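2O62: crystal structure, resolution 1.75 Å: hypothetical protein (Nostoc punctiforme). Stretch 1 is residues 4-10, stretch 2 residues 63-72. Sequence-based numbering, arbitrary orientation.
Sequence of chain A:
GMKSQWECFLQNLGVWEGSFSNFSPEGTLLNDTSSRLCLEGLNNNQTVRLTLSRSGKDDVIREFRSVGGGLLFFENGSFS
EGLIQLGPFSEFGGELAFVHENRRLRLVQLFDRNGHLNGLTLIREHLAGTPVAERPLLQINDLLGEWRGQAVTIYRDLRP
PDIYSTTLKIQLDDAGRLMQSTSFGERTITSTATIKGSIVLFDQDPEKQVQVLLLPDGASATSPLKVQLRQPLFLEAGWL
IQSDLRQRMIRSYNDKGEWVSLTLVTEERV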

# COMPACT_ATOMS: atom_id res chain seq x y z
N SER A 4 -9.58 -19.46 0.72
CA SER A 4 -8.18 -19.76 1.02
C SER A 4 -7.26 -18.67 0.44
O SER A 4 -7.63 -17.96 -0.51
CB SER A 4 -7.77 -21.09 0.42
OG SER A 4 -7.74 -21.03 -1.01
N GLN A 5 -6.05 -18.55 1.00
CA GLN A 5 -5.08 -17.60 0.44
C GLN A 5 -4.81 -17.84 -1.05
O GLN A 5 -4.69 -16.93 -1.79
CB GLN A 5 -3.79 -17.60 1.25
CG GLN A 5 -3.99 -16.97 2.61
CD GLN A 5 -4.08 -15.49 2.46
OE1 GLN A 5 -3.13 -14.87 2.05
NE2 GLN A 5 -5.25 -14.93 2.77
N TRP A 6 -4.74 -19.09 -1.48
CA TRP A 6 -4.52 -19.41 -2.88
C TRP A 6 -5.67 -18.92 -3.75
O TRP A 6 -5.44 -18.32 -4.79
CB TRP A 6 -4.34 -20.90 -3.04
CG TRP A 6 -4.00 -21.32 -4.46
CD1 TRP A 6 -4.84 -21.93 -5.38
CD2 TRP A 6 -2.74 -21.16 -5.11
NE1 TRP A 6 -4.17 -22.14 -6.55
CE2 TRP A 6 -2.89 -21.66 -6.43
CE3 TRP A 6 -1.50 -20.62 -4.72
CZ2 TRP A 6 -1.85 -21.64 -7.34
CZ3 TRP A 6 -0.47 -20.60 -5.62
CH2 TRP A 6 -0.65 -21.10 -6.93
N GLU A 7 -6.90 -19.13 -3.29
CA GLU A 7 -8.07 -18.66 -4.01
C GLU A 7 -8.10 -17.15 -4.12
O GLU A 7 -8.49 -16.62 -5.16
CB GLU A 7 -9.33 -19.20 -3.37
CG GLU A 7 -9.46 -20.68 -3.61
CD GLU A 7 -10.34 -21.42 -2.60
OE1 GLU A 7 -10.74 -20.82 -1.56
OE2 GLU A 7 -10.63 -22.62 -2.85
N CYS A 8 -7.70 -16.45 -3.05
CA CYS A 8 -7.56 -15.00 -3.11
C CYS A 8 -6.54 -14.57 -4.14
O CYS A 8 -6.76 -13.63 -4.92
CB CYS A 8 -7.15 -14.44 -1.76
SG CYS A 8 -8.29 -14.66 -0.42
N PHE A 9 -5.40 -15.24 -4.15
CA PHE A 9 -4.35 -14.98 -5.12
C PHE A 9 -4.91 -15.11 -6.53
O PHE A 9 -4.65 -14.25 -7.35
CB PHE A 9 -3.18 -15.92 -4.85
CG PHE A 9 -2.11 -15.94 -5.92
CD1 PHE A 9 -1.63 -14.79 -6.49
CD2 PHE A 9 -1.55 -17.16 -6.27
CE1 PHE A 9 -0.61 -14.81 -7.42
CE2 PHE A 9 -0.53 -17.21 -7.22
CZ PHE A 9 -0.05 -16.03 -7.79
N LEU A 10 -5.69 -16.16 -6.80
CA LEU A 10 -6.28 -16.34 -8.12
C LEU A 10 -7.18 -15.22 -8.62
O LEU A 10 -7.44 -15.13 -9.82
CB LEU A 10 -7.04 -17.66 -8.16
CG LEU A 10 -6.20 -18.92 -7.92
CD1 LEU A 10 -7.11 -20.15 -7.98
CD2 LEU A 10 -5.07 -19.07 -8.92
N GLU A 63 6.90 -19.53 -11.67
CA GLU A 63 5.73 -20.35 -11.44
C GLU A 63 5.57 -20.62 -9.97
O GLU A 63 6.54 -20.98 -9.31
CB GLU A 63 5.84 -21.67 -12.20
CG GLU A 63 5.69 -21.47 -13.70
CD GLU A 63 5.58 -22.77 -14.45
OE1 GLU A 63 5.10 -23.75 -13.83
OE2 GLU A 63 5.95 -22.80 -15.65
N PHE A 64 4.34 -20.49 -9.49
CA PHE A 64 3.98 -20.66 -8.08
C PHE A 64 3.05 -21.83 -7.93
O PHE A 64 2.15 -21.99 -8.75
CB PHE A 64 3.23 -19.43 -7.58
CG PHE A 64 3.87 -18.16 -7.96
CD1 PHE A 64 4.87 -17.61 -7.18
CD2 PHE A 64 3.49 -17.50 -9.11
CE1 PHE A 64 5.47 -16.40 -7.55
CE2 PHE A 64 4.08 -16.31 -9.47
CZ PHE A 64 5.08 -15.77 -8.70
N ARG A 65 3.27 -22.65 -6.90
CA ARG A 65 2.35 -23.70 -6.52
C ARG A 65 1.72 -23.43 -5.14
O ARG A 65 0.89 -24.22 -4.67
CB ARG A 65 3.07 -25.04 -6.54
CG ARG A 65 3.37 -25.52 -7.95
N SER A 66 2.12 -22.34 -4.49
CA SER A 66 1.59 -21.98 -3.18
C SER A 66 1.88 -20.52 -2.94
O SER A 66 2.68 -19.93 -3.64
CB SER A 66 2.25 -22.81 -2.07
OG SER A 66 3.63 -22.48 -1.97
N VAL A 67 1.18 -19.94 -1.99
CA VAL A 67 1.52 -18.64 -1.47
C VAL A 67 1.77 -18.81 0.02
O VAL A 67 1.21 -19.71 0.72
CB VAL A 67 0.45 -17.57 -1.76
CG1 VAL A 67 0.47 -17.24 -3.24
CG2 VAL A 67 -0.95 -18.03 -1.38
N GLY A 68 2.66 -18.01 0.53
CA GLY A 68 2.85 -18.00 1.99
C GLY A 68 3.97 -17.03 2.20
O GLY A 68 4.10 -16.11 1.44
N GLY A 69 4.78 -17.29 3.22
CA GLY A 69 5.96 -16.55 3.46
C GLY A 69 5.56 -15.14 3.80
O GLY A 69 4.79 -14.91 4.74
N GLY A 70 6.04 -14.21 2.99
CA GLY A 70 5.85 -12.80 3.25
C GLY A 70 4.65 -12.18 2.59
O GLY A 70 4.49 -10.95 2.62
N LEU A 71 3.76 -13.03 2.08
CA LEU A 71 2.56 -12.60 1.34
C LEU A 71 1.29 -12.91 2.07
O LEU A 71 1.10 -14.03 2.55
CB LEU A 71 2.46 -13.38 0.02
CG LEU A 71 2.84 -12.90 -1.37
CD1 LEU A 71 2.56 -14.08 -2.30
CD2 LEU A 71 2.03 -11.70 -1.79
N LEU A 72 0.40 -11.92 2.13
CA LEU A 72 -0.97 -12.15 2.57
C LEU A 72 -1.95 -11.47 1.64
O LEU A 72 -1.69 -10.35 1.18
CB LEU A 72 -1.21 -11.66 4.03
CG LEU A 72 -0.95 -12.59 5.18
CD1 LEU A 72 -1.23 -11.87 6.48
CD2 LEU A 72 -1.78 -13.83 5.12
O HOH W 1 -0.66 -15.96 1.78

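How does the helix of stretch 1 begin, and does the residue before it reach across? Ser4 sits at the N-cap and lies out of reach of stretch 2; its work is local. Its OG accepts a hydrogen bond from Glu7 N at 3.1 Å, occupying a backbone amide that the first turn leaves without a partner, while Ser4 N donates to Glu7 OE1 at 2.9 Å. A short hydroxyl side chain suits this position, and the capped turn leads into the helix that carries Gln5, Trp6 and Phe9, the three residues of the stretch that meet stretch 2.

What does Gln5 contribute, with no direct hydrogen bond found between the stretches? Its CA-to-CB bond points toward stretch 2, and its aliphatic part packs on Val67, with Gln5 CB 3.9 Å from Val67 CG2. The amide end extends to the strand, where Gln5 OE1 comes within 3.5 Å of Leu72 CA. A water supplies the polar link: it donates to Gln5 OE1 and to Leu71 O, each at 2.7 Å, bridging two acceptors that could not bond to each other. Glutamine thus combines a methylene stem for packing with a carbonyl for the water.

How does Trp6 cover so much of the loop when its CA-to-CB bond points sideways? With chi1 in the t well, the end of its indole comes nearer than the base and lies along the backbone from Phe64 to Val67. Trp6 CZ3 approaches Ser66 N at 3.3 Å, Trp6 CH2 is 3.5 Å from Phe64 O, and Arg65 O lies over one face of the ring. Since Arg65 and Ser66 direct their CA-to-CB bonds away, the indole meets mainly their main chain. The ring also touches side chains, Trp6 CE3 lying 4.2 Å from Val67 CG1, while NE1 is hydrogen-bonded elsewhere in the structure. A broad, flat ring suits such a surface.

Why is a phenylalanine well placed one helical turn beyond Gln5? Phe9 is buried, and its CA-to-CB bond points toward stretch 2, in contact with Phe64 and Val67. Its edge is directed at the face of Phe64 in an offset edge-to-face pair, the planes at 88°, with Phe9 CZ 4.1 Å from Phe64 CD2. Val67 CG1 makes an off-centre CH-pi contact with the Phe9 ring and comes within 3.6 Å of Phe9 CD2. Val67 therefore meets all three of the helix residues in contact, Gln5, Trp6 and Phe9, its compact branched side chain turned toward them, and the contact as a whole buries 388 Å², counting both sides.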